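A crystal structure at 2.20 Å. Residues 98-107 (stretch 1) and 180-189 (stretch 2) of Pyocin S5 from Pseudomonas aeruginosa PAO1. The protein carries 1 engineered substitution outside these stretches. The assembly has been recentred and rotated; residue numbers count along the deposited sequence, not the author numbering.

Stretch 1 (98-107) RVDVMSAVLH
Stretch 2 (180-189) AVKVLRQELN

Both stretches are helical throughout, each part of a helix that extends beyond it at both ends, with phi/psi near -63/-45. They run nearly antiparallel, their N-to-C directions 158° apart (signed crossing angle -158°), and their axes approach to 9.9 Å. The register is fixed at two points: V99 CA lies 6.2 Å from L188 CA, and L106 CA lies 6.6 Å from V181 CA. Backbone i to i+4 hydrogen bonds hold each helix, such as L106 N to M102 O at 3.0 Å and L188 N to L184 O at 2.7 Å. Among the modelled atoms none crosses the interface, so packing carries the contact, burying 472 Å² in total.

Three leucines do most of that work, and all share one rotamer, chi1 t with chi2 p: L106 (-170°, 52°), L184 (-175°, 56°) and L188 (180°, 63°). L106 points its CA-to-CB bond toward the partner helix and sits as a knob among V181, L184, R185 and L188. Its CD1 meets V181 CG1 at 3.8 Å, while its CD2 rests 3.8 Å from R185 CA and 4.0 Å from L188 CD2. The opposing knob is L188, seated among V99, M102, S103 and L106. Its CA-to-CB bond leaves sideways, but with chi1 t and chi2 p the end of the side chain comes nearer: CD1 lies 3.5 Å from M102 CB and 3.4 Å from V99 O, and CD2 lies 3.5 Å from S103 OG.

L184, pointing toward stretch 1, fills the middle. Its CD2 touches V105 CG1 and L106 CB, both at 3.7 Å, and lies 3.6 Å from M102 O; that carbonyl is already the acceptor for L106 N, so the methyl packs against a satisfied backbone.

M102 also points toward the partner, with chi1 m (-78°) and chi2 and chi3 both t. Chi1 m sets CG 4.0 Å from L184 CD1; chi2 t then carries SD to 4.3 Å from E187 O, and chi3 t sets CE. E187 is modelled only to CB, leaving the rest of its side chain undefined.

The valines V99, V105 and V181 all take chi1 t (164-166°) and flank the leucines with small, branched surfaces; V99 CG1 reaches L188 CD1 at 4.2 Å. S103, chi1 m (-59°), turns its hydroxyl back on its own helix, where OG donates to V99 O at 2.6 Å. This satisfies a polar group beside a leucine methyl. R185 (chi1 t, chi2 132°, chi3 p) contributes aliphatic carbon, its CD lying 3.9 Å from L106 CD2.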

ATOM      1  N   ARG A  98      15.810 -38.904  17.893  1.00 60.30           N
ATOM      2  CA  ARG A  98      16.950 -39.734  17.502  1.00 59.15           C
ATOM      3  C   ARG A  98      18.263 -39.058  17.911  1.00 61.41           C
ATOM      4  O   ARG A  98      19.088 -39.684  18.574  1.00 61.19           O
ATOM      5  CB  ARG A  98      16.918 -39.989  15.984  1.00 60.17           C
ATOM      6  CG  ARG A  98      17.269 -41.424  15.596  1.00 74.44           C
ATOM      7  CD  ARG A  98      16.628 -41.860  14.290  1.00 81.27           C
ATOM      8  NE  ARG A  98      15.540 -42.824  14.476  1.00 92.93           N
ATOM      9  CZ  ARG A  98      14.379 -42.781  13.824  1.00112.03           C
ATOM     10  NH1 ARG A  98      14.134 -41.812  12.948  1.00103.30           N
ATOM     11  NH2 ARG A  98      13.450 -43.703  14.051  1.00 95.87           N
ATOM     12  N   VAL A  99      18.428 -37.775  17.554  1.00 56.86           N
ATOM     13  CA  VAL A  99      19.594 -36.941  17.865  1.00 56.15           C
ATOM     14  C   VAL A  99      19.791 -36.836  19.387  1.00 60.33           C
ATOM     15  O   VAL A  99      20.911 -36.991  19.866  1.00 58.16           O
ATOM     16  CB  VAL A  99      19.460 -35.545  17.181  1.00 59.59           C
ATOM     17  CG1 VAL A  99      20.448 -34.528  17.747  1.00 59.19           C
ATOM     18  CG2 VAL A  99      19.625 -35.659  15.672  1.00 59.35           C
ATOM     19  N   ASP A 100      18.691 -36.604  20.132  1.00 59.03           N
ATOM     20  CA  ASP A 100      18.689 -36.451  21.590  1.00 59.67           C
ATOM     21  C   ASP A 100      19.144 -37.712  22.341  1.00 62.78           C
ATOM     22  O   ASP A 100      19.953 -37.601  23.265  1.00 62.69           O
ATOM     23  CB  ASP A 100      17.310 -35.962  22.089  1.00 62.45           C
ATOM     24  CG  ASP A 100      16.968 -34.496  21.798  1.00 83.25           C
ATOM     25  OD1 ASP A 100      17.853 -33.759  21.308  1.00 85.25           O
ATOM     26  OD2 ASP A 100      15.814 -34.083  22.083  1.00 92.12           O
ATOM     27  N   VAL A 101      18.637 -38.895  21.940  1.00 58.63           N
ATOM     28  CA  VAL A 101      18.995 -40.182  22.538  1.00 58.82           C
ATOM     29  C   VAL A 101      20.460 -40.519  22.202  1.00 62.42           C
ATOM     30  O   VAL A 101      21.242 -40.780  23.111  1.00 62.66           O
ATOM     31  CB  VAL A 101      17.998 -41.311  22.135  1.00 63.49           C
ATOM     32  CG1 VAL A 101      18.508 -42.692  22.542  1.00 63.28           C
ATOM     33  CG2 VAL A 101      16.616 -41.059  22.730  1.00 63.37           C
ATOM     34  N   MET A 102      20.833 -40.462  20.914  1.00 58.26           N
ATOM     35  CA  MET A 102      22.193 -40.716  20.438  1.00 57.71           C
ATOM     36  C   MET A 102      23.208 -39.820  21.133  1.00 62.42           C
ATOM     37  O   MET A 102      24.292 -40.296  21.451  1.00 62.89           O
ATOM     38  CB  MET A 102      22.297 -40.515  18.926  1.00 59.94           C
ATOM     39  CG  MET A 102      21.752 -41.655  18.109  1.00 63.57           C
ATOM     40  SD  MET A 102      21.846 -41.228  16.359  1.00 67.90           S
ATOM     41  CE  MET A 102      21.256 -42.719  15.635  1.00 64.32           C
ATOM     42  N   SER A 103      22.866 -38.535  21.382  1.00 58.44           N
ATOM     43  CA  SER A 103      23.766 -37.604  22.065  1.00 58.01           C
ATOM     44  C   SER A 103      23.961 -38.028  23.528  1.00 63.04           C
ATOM     45  O   SER A 103      25.097 -38.032  24.005  1.00 64.35           O
ATOM     46  CB  SER A 103      23.239 -36.173  21.986  1.00 61.47           C
ATOM     47  OG  SER A 103      23.093 -35.729  20.646  1.00 71.27           O
ATOM     48  N   ALA A 104      22.857 -38.414  24.220  1.00 58.20           N
ATOM     49  CA  ALA A 104      22.829 -38.849  25.617  1.00 57.89           C
ATOM     50  C   ALA A 104      23.705 -40.085  25.835  1.00 62.45           C
ATOM     51  O   ALA A 104      24.467 -40.139  26.810  1.00 60.89           O
ATOM     52  CB  ALA A 104      21.403 -39.155  26.036  1.00 58.55           C
ATOM     53  N   VAL A 105      23.581 -41.066  24.916  1.00 58.99           N
ATOM     54  CA  VAL A 105      24.326 -42.318  24.909  1.00 58.76           C
ATOM     55  C   VAL A 105      25.817 -42.029  24.671  1.00 62.50           C
ATOM     56  O   VAL A 105      26.658 -42.553  25.411  1.00 62.73           O
ATOM     57  CB  VAL A 105      23.710 -43.306  23.883  1.00 62.56           C
ATOM     58  CG1 VAL A 105      24.656 -44.451  23.549  1.00 62.32           C
ATOM     59  CG2 VAL A 105      22.373 -43.836  24.392  1.00 62.43           C
ATOM     60  N   LEU A 106      26.125 -41.155  23.682  1.00 57.66           N
ATOM     61  CA  LEU A 106      27.479 -40.732  23.329  1.00 57.56           C
ATOM     62  C   LEU A 106      28.163 -40.017  24.467  1.00 64.91           C
ATOM     63  O   LEU A 106      29.357 -40.235  24.666  1.00 65.49           O
ATOM     64  CB  LEU A 106      27.491 -39.853  22.066  1.00 57.31           C
ATOM     65  CG  LEU A 106      28.848 -39.522  21.425  1.00 61.72           C
ATOM     66  CD1 LEU A 106      29.680 -40.767  21.178  1.00 61.77           C
ATOM     67  CD2 LEU A 106      28.659 -38.779  20.120  1.00 64.14           C
ATOM     68  N   HIS A 107      27.427 -39.176  25.220  1.00 63.32           N
ATOM     69  CA  HIS A 107      28.011 -38.445  26.342  1.00 64.02           C
ATOM     70  C   HIS A 107      28.451 -39.384  27.468  1.00 65.53           C
ATOM     71  O   HIS A 107      29.504 -39.166  28.081  1.00 63.49           O
ATOM     72  CB  HIS A 107      27.086 -37.331  26.844  1.00 66.15           C
ATOM     73  CG  HIS A 107      27.837 -36.181  27.446  1.00 71.02           C
ATOM     74  ND1 HIS A 107      28.764 -35.452  26.701  1.00 73.66           N
ATOM     75  CD2 HIS A 107      27.803 -35.682  28.705  1.00 73.46           C
ATOM     76  CE1 HIS A 107      29.255 -34.542  27.530  1.00 73.28           C
ATOM     77  NE2 HIS A 107      28.699 -34.636  28.741  1.00 73.52           N
ATOM     78  N   ALA A 180      33.668 -47.462  19.251  1.00 59.89           N
ATOM     79  CA  ALA A 180      32.225 -47.324  19.457  1.00 59.27           C
ATOM     80  C   ALA A 180      31.779 -45.861  19.367  1.00 61.80           C
ATOM     81  O   ALA A 180      30.723 -45.583  18.801  1.00 59.58           O
ATOM     82  CB  ALA A 180      31.827 -47.923  20.797  1.00 59.65           C
ATOM     83  N   VAL A 181      32.595 -44.943  19.924  1.00 59.51           N
ATOM     84  CA  VAL A 181      32.398 -43.488  19.953  1.00 59.78           C
ATOM     85  C   VAL A 181      32.523 -42.909  18.524  1.00 66.94           C
ATOM     86  O   VAL A 181      31.673 -42.107  18.134  1.00 66.74           O
ATOM     87  CB  VAL A 181      33.365 -42.802  20.977  1.00 62.51           C
ATOM     88  CG1 VAL A 181      33.453 -41.295  20.762  1.00 62.06           C
ATOM     89  CG2 VAL A 181      32.971 -43.109  22.420  1.00 62.05           C
ATOM     90  N   LYS A 182      33.570 -43.318  17.752  1.00 64.59           N
ATOM     91  CA  LYS A 182      33.814 -42.862  16.375  1.00 64.76           C
ATOM     92  C   LYS A 182      32.624 -43.178  15.478  1.00 69.52           C
ATOM     93  O   LYS A 182      32.193 -42.317  14.711  1.00 70.40           O
ATOM     94  CB  LYS A 182      35.088 -43.498  15.797  1.00 68.11           C
ATOM     95  CG  LYS A 182      36.376 -42.834  16.267  1.00 89.10           C
ATOM     96  CD  LYS A 182      37.606 -43.704  15.993  1.00 99.30           C
ATOM     97  CE  LYS A 182      38.900 -42.989  16.308  1.00108.55           C
ATOM     98  NZ  LYS A 182      39.081 -42.769  17.770  1.00118.67           N
ATOM     99  N   VAL A 183      32.073 -44.400  15.605  1.00 65.15           N
ATOM    100  CA  VAL A 183      30.910 -44.860  14.853  1.00 64.34           C
ATOM    101  C   VAL A 183      29.648 -44.085  15.271  1.00 66.39           C
ATOM    102  O   VAL A 183      28.978 -43.562  14.386  1.00 66.55           O
ATOM    103  CB  VAL A 183      30.734 -46.401  14.921  1.00 68.35           C
ATOM    104  CG1 VAL A 183      29.433 -46.851  14.256  1.00 67.95           C
ATOM    105  CG2 VAL A 183      31.929 -47.111  14.287  1.00 68.35           C
ATOM    106  N   LEU A 184      29.343 -43.980  16.597  1.00 60.89           N
ATOM    107  CA  LEU A 184      28.171 -43.252  17.101  1.00 60.02           C
ATOM    108  C   LEU A 184      28.200 -41.771  16.721  1.00 64.92           C
ATOM    109  O   LEU A 184      27.193 -41.282  16.235  1.00 65.31           O
ATOM    110  CB  LEU A 184      27.921 -43.444  18.611  1.00 59.69           C
ATOM    111  CG  LEU A 184      26.628 -42.811  19.209  1.00 64.66           C
ATOM    112  CD1 LEU A 184      25.349 -43.287  18.491  1.00 64.97           C
ATOM    113  CD2 LEU A 184      26.505 -43.090  20.676  1.00 64.93           C
ATOM    114  N   ARG A 185      29.356 -41.089  16.878  1.00 61.18           N
ATOM    115  CA  ARG A 185      29.568 -39.679  16.519  1.00 60.73           C
ATOM    116  C   ARG A 185      29.320 -39.446  15.011  1.00 66.42           C
ATOM    117  O   ARG A 185      28.763 -38.414  14.644  1.00 66.47           O
ATOM    118  CB  ARG A 185      30.988 -39.241  16.912  1.00 58.89           C
ATOM    119  CG  ARG A 185      31.195 -37.740  17.075  1.00 67.15           C
ATOM    120  CD  ARG A 185      31.914 -37.406  18.376  1.00 78.72           C
ATOM    121  NE  ARG A 185      33.189 -38.114  18.511  1.00 88.35           N
ATOM    122  CZ  ARG A 185      34.084 -37.895  19.470  1.00104.56           C
ATOM    123  NH1 ARG A 185      33.865 -36.965  20.393  1.00 91.33           N
ATOM    124  NH2 ARG A 185      35.214 -38.589  19.503  1.00 93.43           N
ATOM    125  N   GLN A 186      29.690 -40.423  14.157  1.00 63.17           N
ATOM    126  CA  GLN A 186      29.491 -40.382  12.704  1.00 62.98           C
ATOM    127  C   GLN A 186      28.005 -40.564  12.342  1.00 65.96           C
ATOM    128  O   GLN A 186      27.527 -39.931  11.400  1.00 65.31           O
ATOM    129  CB  GLN A 186      30.342 -41.460  12.023  1.00 64.49           C
ATOM    130  CG  GLN A 186      31.127 -40.964  10.817  1.00 85.54           C
ATOM    131  CD  GLN A 186      31.754 -42.099  10.035  1.00112.65           C
ATOM    132  OE1 GLN A 186      32.498 -42.938  10.575  1.00109.10           O
ATOM    133  NE2 GLN A 186      31.485 -42.136   8.729  1.00103.74           N
ATOM    134  N   GLU A 187      27.302 -41.391  13.102  1.00 62.00           N
ATOM    135  CA  GLU A 187      25.889 -41.627  12.875  1.00 61.58           C
ATOM    136  C   GLU A 187      25.082 -40.456  13.416  1.00 64.91           C
ATOM    137  O   GLU A 187      24.063 -40.080  12.854  1.00 63.46           O
ATOM    138  CB  GLU A 187      25.450 -42.927  13.542  1.00 62.81           C
ATOM    139  N   LEU A 188      25.515 -39.915  14.543  1.00 60.89           N
ATOM    140  CA  LEU A 188      24.839 -38.773  15.122  1.00 60.85           C
ATOM    141  C   LEU A 188      24.961 -37.570  14.202  1.00 66.51           C
ATOM    142  O   LEU A 188      24.002 -36.849  13.983  1.00 66.65           O
ATOM    143  CB  LEU A 188      25.425 -38.440  16.489  1.00 60.36           C
ATOM    144  CG  LEU A 188      24.788 -37.247  17.190  1.00 64.19           C
ATOM    145  CD1 LEU A 188      23.329 -37.532  17.475  1.00 64.56           C
ATOM    146  CD2 LEU A 188      25.524 -36.911  18.468  1.00 64.13           C
ATOM    147  N   ASN A 189      26.153 -37.376  13.654  1.00 63.11           N
ATOM    148  CA  ASN A 189      26.422 -36.259  12.761  1.00 62.64           C
ATOM    149  C   ASN A 189      25.588 -36.341  11.494  1.00 68.11           C
ATOM    150  O   ASN A 189      25.117 -35.333  10.983  1.00 69.72           O
ATOM    151  CB  ASN A 189      27.908 -36.169  12.433  1.00 61.13           C
ATOM    152  CG  ASN A 189      28.693 -35.431  13.496  1.00 76.43           C
ATOM    153  OD1 ASN A 189      28.125 -34.896  14.437  1.00 66.48           O
ATOM    154  ND2 ASN A 189      30.006 -35.405  13.349  1.00 65.79           N
TER